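Tyrosine--tRNA ligase (Aeropyrum pernix, PDB 2CYA) probably catalyses the two-step attachment of tyrosine to tRNA(Tyr), activating the amino acid with ATP as tyrosyl-adenylate before transfer to the tRNA. Local coordinates at residues A[10-15]-A[59-64]; A[99-104]-A[343-348]; A[214-219]-A[244-249]. One frame throughout, in Å; residues are numbered along the deposited sequence.

Overall arrangement
From the N terminus, interaction 1 closes the first loop. It sets helix 5-14 against helix 51-64, the helix between parallel strands 37-42 and 68-73 of the class I nucleotide-binding fold. Interaction 2 opens later, on helix 88-104, and closes near the C terminus, where helix 323-346 gives way to helix 349-360. Interaction 3 falls wholly within that long loop. It joins 214-219 to 244-249, on the two sides of the KMSKS motif. No two loops cross. Interactions 1 and 2 touch by packing of Val59 on Met102. Interaction 3 lies across the chain's centre from interaction 1, with nearest atoms about 13 Å apart.

Interaction 1: residues A[10-15]-A[59-64]; sequences FNRIAR and VKDLVE
Two antiparallel helices meet here, with Arg12 and Ile13 of helix 5-14 and Arg15 just beyond it facing Asp61, Leu62 and Glu64 of helix 51-64. The second helix is the connection in a beta-alpha-beta crossover of the Rossmann-type catalytic domain, between strands 37-42 and 68-73. The axes of the segments 10-14 and 59-64 approach to 8.5 Å at an angle of 163°. The apolar part of the contact is Ile13 CG2 on Leu62 CD1, 3.9 Å apart, their side chains crossing at about a right angle. Leu62 also packs on Phe69. The other part is charged. Arg15 NH1 donates to Asp61 OD1 at 3.1 Å. The oxygen lies near the guanidinium plane, but the donor stands above the carboxylate plane. Asp61 has a second charged partner in Lys58, through OD2, and Arg15 NH2 pairs with Asp288. Arg12 CG is anti to the backbone N (chi1 155°), and Arg12 CG and CD pass Asp61 O, with CG 3.5 Å from it. Further out, Arg12 and Glu64 form a salt bridge of charge alone, with no N-H pointing at the oxygen. Glu64 OE1 lies over one face of the Arg12 guanidinium, 3.5 Å from Arg12 NH1.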
loop_
_atom_site.group_PDB
_atom_site.type_symbol
_atom_site.label_atom_id
_atom_site.label_comp_id
_atom_site.label_asym_id
_atom_site.label_seq_id
_atom_site.Cartn_x
_atom_site.Cartn_y
_atom_site.Cartn_z
ATOM N N PHE A 10 17.722 -2.592 32.268
ATOM C CA PHE A 10 18.302 -1.758 31.241
ATOM C C PHE A 10 19.623 -2.308 30.708
ATOM O O PHE A 10 19.778 -2.459 29.491
ATOM C CB PHE A 10 18.520 -0.334 31.739
ATOM C CG PHE A 10 19.156 0.570 30.711
ATOM C CD1 PHE A 10 18.384 1.218 29.759
ATOM C CD2 PHE A 10 20.536 0.740 30.676
ATOM C CE1 PHE A 10 18.973 2.024 28.781
ATOM C CE2 PHE A 10 21.142 1.538 29.707
ATOM C CZ PHE A 10 20.358 2.183 28.755
ATOM N N ASN A 11 20.575 -2.611 31.598
ATOM C CA ASN A 11 21.875 -3.124 31.133
ATOM C C ASN A 11 21.726 -4.449 30.399
ATOM O O ASN A 11 22.503 -4.759 29.507
ATOM C CB ASN A 11 22.857 -3.308 32.289
ATOM C CG ASN A 11 23.270 -1.995 32.921
ATOM O OD1 ASN A 11 23.531 -1.008 32.233
ATOM N ND2 ASN A 11 23.350 -1.986 34.243
ATOM N N ARG A 12 20.736 -5.229 30.791
ATOM C CA ARG A 12 20.487 -6.505 30.150
ATOM C C ARG A 12 19.980 -6.261 28.718
ATOM O O ARG A 12 20.370 -6.958 27.788
ATOM C CB ARG A 12 19.451 -7.289 30.950
ATOM C CG ARG A 12 18.676 -8.314 30.136
ATOM C CD ARG A 12 18.764 -9.675 30.772
ATOM N NE ARG A 12 20.146 -10.151 30.762
ATOM C CZ ARG A 12 20.600 -11.136 31.530
ATOM N NH1 ARG A 12 19.780 -11.750 32.375
ATOM N NH2 ARG A 12 21.872 -11.511 31.447
ATOM N N ILE A 13 19.107 -5.272 28.563
ATOM C CA ILE A 13 18.561 -4.920 27.257
ATOM C C ILE A 13 19.607 -4.193 26.415
ATOM O O ILE A 13 19.743 -4.459 25.219
ATOM C CB ILE A 13 17.305 -4.008 27.404
ATOM C CG1 ILE A 13 16.148 -4.819 27.970
ATOM C CG2 ILE A 13 16.933 -3.394 26.074
ATOM C CD1 ILE A 13 14.961 -3.983 28.372
ATOM N N ALA A 14 20.362 -3.291 27.034
ATOM C CA ALA A 14 21.363 -2.523 26.303
ATOM C C ALA A 14 22.626 -3.277 25.914
ATOM O O ALA A 14 23.275 -2.928 24.928
ATOM C CB ALA A 14 21.750 -1.282 27.097
ATOM N N ARG A 15 22.974 -4.301 26.684
ATOM C CA ARG A 15 24.191 -5.074 26.440
ATOM C C ARG A 15 24.422 -5.459 24.974
ATOM O O ARG A 15 23.592 -6.111 24.347
ATOM C CB ARG A 15 24.203 -6.327 27.346
ATOM C CG ARG A 15 23.776 -7.629 26.681
ATOM C CD ARG A 15 23.010 -8.573 27.619
ATOM N NE ARG A 15 23.828 -9.105 28.696
ATOM C CZ ARG A 15 23.782 -10.368 29.116
ATOM N NH1 ARG A 15 22.954 -11.238 28.542
ATOM N NH2 ARG A 15 24.567 -10.762 30.113
ATOM N N VAL A 59 16.924 -11.126 21.545
ATOM C CA VAL A 59 15.536 -11.478 21.821
ATOM C C VAL A 59 15.541 -12.140 23.196
ATOM O O VAL A 59 14.716 -11.831 24.059
ATOM C CB VAL A 59 14.970 -12.461 20.770
ATOM C CG1 VAL A 59 13.573 -12.921 21.185
ATOM C CG2 VAL A 59 14.915 -11.774 19.396
ATOM N N LYS A 60 16.487 -13.049 23.400
ATOM C CA LYS A 60 16.610 -13.728 24.692
ATOM C C LYS A 60 16.752 -12.701 25.817
ATOM O O LYS A 60 16.083 -12.826 26.835
ATOM C CB LYS A 60 17.818 -14.669 24.712
ATOM C CG LYS A 60 18.019 -15.339 26.079
ATOM C CD LYS A 60 19.018 -16.497 26.014
ATOM C CE LYS A 60 19.261 -17.093 27.409
ATOM N NZ LYS A 60 19.815 -18.484 27.367
ATOM N N ASP A 61 17.608 -11.688 25.635
ATOM C CA ASP A 61 17.789 -10.657 26.662
ATOM C C ASP A 61 16.481 -9.895 26.967
ATOM O O ASP A 61 16.124 -9.711 28.132
ATOM C CB ASP A 61 18.853 -9.618 26.263
ATOM C CG ASP A 61 20.278 -10.180 26.243
ATOM O OD1 ASP A 61 20.488 -11.292 26.745
ATOM O OD2 ASP A 61 21.195 -9.495 25.726
ATOM N N LEU A 62 15.779 -9.431 25.930
ATOM C CA LEU A 62 14.527 -8.698 26.142
ATOM C C LEU A 62 13.507 -9.527 26.896
ATOM O O LEU A 62 12.854 -9.026 27.812
ATOM C CB LEU A 62 13.931 -8.222 24.813
ATOM C CG LEU A 62 14.357 -6.801 24.455
ATOM C CD1 LEU A 62 15.871 -6.745 24.285
ATOM C CD2 LEU A 62 13.667 -6.364 23.176
ATOM N N VAL A 63 13.373 -10.795 26.521
ATOM C CA VAL A 63 12.430 -11.679 27.203
ATOM C C VAL A 63 12.780 -11.827 28.695
ATOM O O VAL A 63 11.896 -11.799 29.547
ATOM C CB VAL A 63 12.426 -13.095 26.571
ATOM C CG1 VAL A 63 11.676 -14.085 27.480
ATOM C CG2 VAL A 63 11.776 -13.048 25.193
ATOM N N GLU A 64 14.063 -11.987 29.007
ATOM C CA GLU A 64 14.476 -12.156 30.405
ATOM C C GLU A 64 14.376 -10.836 31.149
ATOM O O GLU A 64 14.392 -10.808 32.376
ATOM C CB GLU A 64 15.907 -12.731 30.493
ATOM C CG GLU A 64 16.056 -14.090 29.782
ATOM C CD GLU A 64 17.460 -14.698 29.871
ATOM O OE1 GLU A 64 18.469 -13.950 29.926
ATOM O OE2 GLU A 64 17.547 -15.943 29.863
#

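Interaction 2: residues A[99-104]-A[343-348]; sequences RRVMEA and GAVLGD
Arg100 of helix 88-104 reaches across to Ala344 near the end of helix 323-346 and to Asp348 just past it. From its CB, Arg100 CG is anti to the backbone N (chi1 179°) and comes 3.7 Å from Ala344 O. Arg100 CD packs on Ala344 CB at 3.9 Å. NE turns back to its own helix, in a long salt bridge to Glu103 OE2. NH1 does most at the tip. Arg100 NH1 donates to Asp348 OD2 at 3.2 Å, nearly straight at 167°, and weakly to Ala344 O at 3.3 Å. Both oxygens lie at the guanidinium edge, near its plane. Arg100 NH2 is 3.6 Å from Asp348 OD2. A leucine here would probably leave Asp348 OD2 without its charge mate and Ala344 O without this weak donor. Asp348 has a further role: as the N-cap of helix 349-360, its OD1 accepts from Met351 N. Beside the arginine, Ala104 CB meets Ala344 CB at 3.7 Å, and Val101 CG2 meets Val345 CG2 at 4.0 Å. Met351 lies against both Arg100 and Val345. Val101 and Met102 touch helix 51-64, Met102 also packs on Phe114 of strand 113-116, and Arg100 and Val101 meet the end of helix 323-346.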
loop_
_atom_site.group_PDB
_atom_site.type_symbol
_atom_site.label_atom_id
_atom_site.label_comp_id
_atom_site.label_asym_id
_atom_site.label_seq_id
_atom_site.Cartn_x
_atom_site.Cartn_y
_atom_site.Cartn_z
ATOM N N ARG A 99 12.859 -20.655 13.622
ATOM C CA ARG A 99 12.307 -20.983 14.938
ATOM C C ARG A 99 13.111 -22.085 15.617
ATOM O O ARG A 99 13.359 -22.032 16.826
ATOM C CB ARG A 99 10.848 -21.439 14.858
ATOM C CG ARG A 99 9.861 -20.319 14.691
ATOM C CD ARG A 99 8.424 -20.815 14.719
ATOM N NE ARG A 99 7.738 -20.405 13.495
ATOM C CZ ARG A 99 7.239 -21.241 12.587
ATOM N NH1 ARG A 99 7.327 -22.557 12.757
ATOM N NH2 ARG A 99 6.690 -20.757 11.482
ATOM N N ARG A 100 13.503 -23.083 14.831
ATOM C CA ARG A 100 14.264 -24.205 15.361
ATOM C C ARG A 100 15.648 -23.756 15.783
ATOM O O ARG A 100 16.172 -24.210 16.796
ATOM C CB ARG A 100 14.377 -25.319 14.315
ATOM C CG ARG A 100 15.178 -26.539 14.767
ATOM C CD ARG A 100 14.636 -27.132 16.052
ATOM N NE ARG A 100 13.217 -27.452 15.939
ATOM C CZ ARG A 100 12.730 -28.409 15.163
ATOM N NH1 ARG A 100 13.555 -29.151 14.432
ATOM N NH2 ARG A 100 11.418 -28.609 15.097
ATOM N N VAL A 101 16.239 -22.870 14.992
ATOM C CA VAL A 101 17.563 -22.356 15.296
ATOM C C VAL A 101 17.515 -21.554 16.591
ATOM O O VAL A 101 18.397 -21.689 17.442
ATOM C CB VAL A 101 18.078 -21.435 14.174
ATOM C CG1 VAL A 101 19.314 -20.663 14.664
ATOM C CG2 VAL A 101 18.419 -22.264 12.913
ATOM N N MET A 102 16.491 -20.714 16.743
ATOM C CA MET A 102 16.382 -19.899 17.944
ATOM C C MET A 102 16.289 -20.749 19.206
ATOM O O MET A 102 16.926 -20.443 20.207
ATOM C CB MET A 102 15.180 -18.948 17.860
ATOM C CG MET A 102 15.401 -17.800 16.887
ATOM S SD MET A 102 13.946 -16.767 16.685
ATOM C CE MET A 102 13.922 -15.835 18.280
ATOM N N GLU A 103 15.493 -21.807 19.146
ATOM C CA GLU A 103 15.316 -22.708 20.271
ATOM C C GLU A 103 16.641 -23.386 20.601
ATOM O O GLU A 103 17.115 -23.339 21.739
ATOM C CB GLU A 103 14.259 -23.762 19.921
ATOM C CG GLU A 103 14.231 -24.975 20.851
ATOM C CD GLU A 103 13.033 -25.891 20.589
ATOM O OE1 GLU A 103 12.067 -25.835 21.367
ATOM O OE2 GLU A 103 13.051 -26.654 19.602
ATOM N N ALA A 104 17.239 -24.006 19.585
ATOM C CA ALA A 104 18.511 -24.694 19.746
ATOM C C ALA A 104 19.613 -23.732 20.172
ATOM O O ALA A 104 20.621 -24.158 20.729
ATOM C CB ALA A 104 18.894 -25.373 18.444
ATOM N N GLY A 343 22.702 -29.636 14.460
ATOM C CA GLY A 343 22.066 -30.902 14.784
ATOM C C GLY A 343 20.548 -30.836 14.853
ATOM O O GLY A 343 19.858 -31.696 14.298
ATOM N N ALA A 344 20.022 -29.819 15.533
ATOM C CA ALA A 344 18.576 -29.650 15.658
ATOM C C ALA A 344 17.913 -29.460 14.302
ATOM O O ALA A 344 16.771 -29.857 14.099
ATOM C CB ALA A 344 18.262 -28.454 16.554
ATOM N N VAL A 345 18.622 -28.844 13.370
ATOM C CA VAL A 345 18.076 -28.619 12.041
ATOM C C VAL A 345 18.207 -29.847 11.143
ATOM O O VAL A 345 17.214 -30.331 10.598
ATOM C CB VAL A 345 18.784 -27.449 11.344
ATOM C CG1 VAL A 345 18.272 -27.302 9.903
ATOM C CG2 VAL A 345 18.557 -26.169 12.143
ATOM N N LEU A 346 19.425 -30.357 10.989
ATOM C CA LEU A 346 19.644 -31.502 10.117
ATOM C C LEU A 346 19.067 -32.795 10.668
ATOM O O LEU A 346 18.724 -33.684 9.900
ATOM C CB LEU A 346 21.143 -31.686 9.829
ATOM C CG LEU A 346 21.863 -30.509 9.159
ATOM C CD1 LEU A 346 23.299 -30.902 8.852
ATOM C CD2 LEU A 346 21.149 -30.120 7.859
ATOM N N GLY A 347 18.970 -32.897 11.990
ATOM C CA GLY A 347 18.435 -34.098 12.607
ATOM C C GLY A 347 16.920 -34.217 12.549
ATOM O O GLY A 347 16.351 -35.158 13.092
ATOM N N ASP A 348 16.268 -33.244 11.915
ATOM C CA ASP A 348 14.816 -33.247 11.761
ATOM C C ASP A 348 14.578 -33.417 10.268
ATOM O O ASP A 348 14.747 -32.475 9.502
ATOM C CB ASP A 348 14.230 -31.918 12.227
ATOM C CG ASP A 348 12.734 -31.794 11.934
ATOM O OD1 ASP A 348 12.303 -32.089 10.797
ATOM O OD2 ASP A 348 11.991 -31.382 12.844
#

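Interaction 3: residues A[214-219]-A[244-249]; sequences ISSLQG and PETAVF
Ser216, Leu217 and Gln218 meet Thr246 and its neighbours where two parts of the long connection between strand 207-211 and helix 254-262 come together, one before and one after the KMSKS motif of class I synthetases. The main polar link is between backbones. Leu217 N donates to Thr246 O at 3.1 Å, with an angle of 168° at the hydrogen. In segment 244-249, Ala247 N bonds to Pro244 O, closing the short 3-10 turn that carries Thr246.

The side-chain polar bonds stay mostly within each segment or run to its immediate surroundings. Ser216 OG weakly accepts Gln218 N, as in an ST turn, and also weakly accepts Gln218 NE2. Gln218 OE1 takes a bond from Lys243 NZ. Thr246 OG1 bonds to Lys243 O, with chi1 of 65° placing it between the backbone N and the carbonyl carbon. Ser216 OG and Thr246 OG1 are near each other but badly angled for a bond.

Van der Waals contacts fill the rest. Ser216 OG presses close on Thr246 CB, at 3.0 Å. The methyl Thr246 CG2 touches Gln218 CB at 3.6 Å. Leu217 CG is anti to the carbonyl carbon (chi1 -60°) and comes 3.4 Å from Thr246 O, and Leu217 CD1 reaches Glu245 O at 3.6 Å. The same methyl, Leu217 CD1, meets Val248 CG2 at 3.9 Å. Lys260 of helix 254-262 packs on Leu217, and Ile257 on Val248.

The side chain of Ala247 is about 5 Å from that of His49 and about 6 Å from that of Lys241, both inferred to bind ATP. The two flanks of the motif are thus joined by one backbone hydrogen bond and by buried packing. Lys243 bonds to a side chain of each segment, and no salt bridge joins the two directly.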
loop_
_atom_site.group_PDB
_atom_site.type_symbol
_atom_site.label_atom_id
_atom_site.label_comp_id
_atom_site.label_asym_id
_atom_site.label_seq_id
_atom_site.Cartn_x
_atom_site.Cartn_y
_atom_site.Cartn_z
ATOM N N ILE A 214 27.137 -8.139 11.635
ATOM C CA ILE A 214 28.449 -8.724 11.358
ATOM C C ILE A 214 28.824 -8.586 9.874
ATOM O O ILE A 214 28.025 -8.894 8.986
ATOM C CB ILE A 214 28.486 -10.217 11.744
ATOM C CG1 ILE A 214 28.496 -10.354 13.268
ATOM C CG2 ILE A 214 29.712 -10.892 11.132
ATOM C CD1 ILE A 214 28.726 -11.762 13.751
ATOM N N SER A 215 30.048 -8.131 9.619
ATOM C CA SER A 215 30.536 -7.933 8.256
ATOM C C SER A 215 30.824 -9.223 7.485
ATOM O O SER A 215 30.907 -10.310 8.051
ATOM C CB SER A 215 31.813 -7.086 8.276
ATOM O OG SER A 215 31.603 -5.855 8.947
ATOM N N SER A 216 30.971 -9.075 6.176
ATOM C CA SER A 216 31.286 -10.185 5.292
ATOM C C SER A 216 32.685 -10.673 5.654
ATOM O O SER A 216 33.528 -9.882 6.072
ATOM C CB SER A 216 31.281 -9.703 3.835
ATOM O OG SER A 216 31.662 -10.738 2.948
ATOM N N LEU A 217 32.934 -11.970 5.501
ATOM C CA LEU A 217 34.256 -12.510 5.803
ATOM C C LEU A 217 35.266 -12.083 4.729
ATOM O O LEU A 217 36.470 -12.110 4.962
ATOM C CB LEU A 217 34.216 -14.043 5.874
ATOM C CG LEU A 217 33.307 -14.734 6.892
ATOM C CD1 LEU A 217 33.274 -16.221 6.592
ATOM C CD2 LEU A 217 33.791 -14.479 8.307
ATOM N N GLN A 218 34.769 -11.681 3.562
ATOM C CA GLN A 218 35.636 -11.276 2.453
ATOM C C GLN A 218 36.558 -10.088 2.756
ATOM O O GLN A 218 37.785 -10.217 2.663
ATOM C CB GLN A 218 34.798 -10.987 1.199
ATOM C CG GLN A 218 33.903 -9.754 1.272
ATOM C CD GLN A 218 32.872 -9.715 0.147
ATOM O OE1 GLN A 218 33.192 -9.983 -1.014
ATOM N NE2 GLN A 218 31.629 -9.370 0.488
ATOM N N GLY A 219 35.989 -8.939 3.113
ATOM C CA GLY A 219 36.832 -7.796 3.413
ATOM C C GLY A 219 36.146 -6.442 3.391
ATOM O O GLY A 219 35.247 -6.192 4.199
ATOM N N PRO A 244 28.349 -17.543 -0.554
ATOM C CA PRO A 244 28.472 -18.582 0.471
ATOM C C PRO A 244 29.736 -18.530 1.310
ATOM O O PRO A 244 29.670 -18.660 2.526
ATOM C CB PRO A 244 28.367 -19.871 -0.335
ATOM C CG PRO A 244 27.390 -19.494 -1.405
ATOM C CD PRO A 244 27.899 -18.129 -1.832
ATOM N N GLU A 245 30.882 -18.336 0.662
ATOM C CA GLU A 245 32.162 -18.296 1.367
ATOM C C GLU A 245 32.369 -17.091 2.278
ATOM O O GLU A 245 33.290 -17.088 3.096
ATOM C CB GLU A 245 33.318 -18.376 0.366
ATOM C CG GLU A 245 33.449 -19.723 -0.323
ATOM C CD GLU A 245 33.868 -20.829 0.631
ATOM O OE1 GLU A 245 34.947 -20.701 1.255
ATOM O OE2 GLU A 245 33.120 -21.825 0.752
ATOM N N THR A 246 31.531 -16.067 2.140
ATOM C CA THR A 246 31.665 -14.880 2.977
ATOM C C THR A 246 30.719 -14.900 4.172
ATOM O O THR A 246 30.652 -13.930 4.932
ATOM C CB THR A 246 31.377 -13.598 2.193
ATOM O OG1 THR A 246 29.997 -13.581 1.790
ATOM C CG2 THR A 246 32.292 -13.517 0.979
ATOM N N ALA A 247 29.979 -15.998 4.319
ATOM C CA ALA A 247 29.043 -16.139 5.422
ATOM C C ALA A 247 29.049 -17.557 5.989
ATOM O O ALA A 247 29.141 -18.541 5.252
ATOM C CB ALA A 247 27.644 -15.773 4.958
ATOM N N VAL A 248 28.941 -17.661 7.305
ATOM C CA VAL A 248 28.912 -18.956 7.948
ATOM C C VAL A 248 27.456 -19.295 8.243
ATOM O O VAL A 248 26.795 -18.596 9.013
ATOM C CB VAL A 248 29.728 -18.935 9.257
ATOM C CG1 VAL A 248 29.699 -20.309 9.922
ATOM C CG2 VAL A 248 31.166 -18.520 8.946
ATOM N N PHE A 249 26.939 -20.345 7.615
ATOM C CA PHE A 249 25.546 -20.732 7.860
ATOM C C PHE A 249 25.455 -21.674 9.059
ATOM O O PHE A 249 26.430 -22.357 9.391
ATOM C CB PHE A 249 24.945 -21.405 6.624
ATOM C CG PHE A 249 24.962 -20.537 5.408
ATOM C CD1 PHE A 249 25.986 -20.643 4.479
ATOM C CD2 PHE A 249 23.978 -19.569 5.217
ATOM C CE1 PHE A 249 26.035 -19.790 3.370
ATOM C CE2 PHE A 249 24.018 -18.710 4.112
ATOM C CZ PHE A 249 25.047 -18.821 3.189
#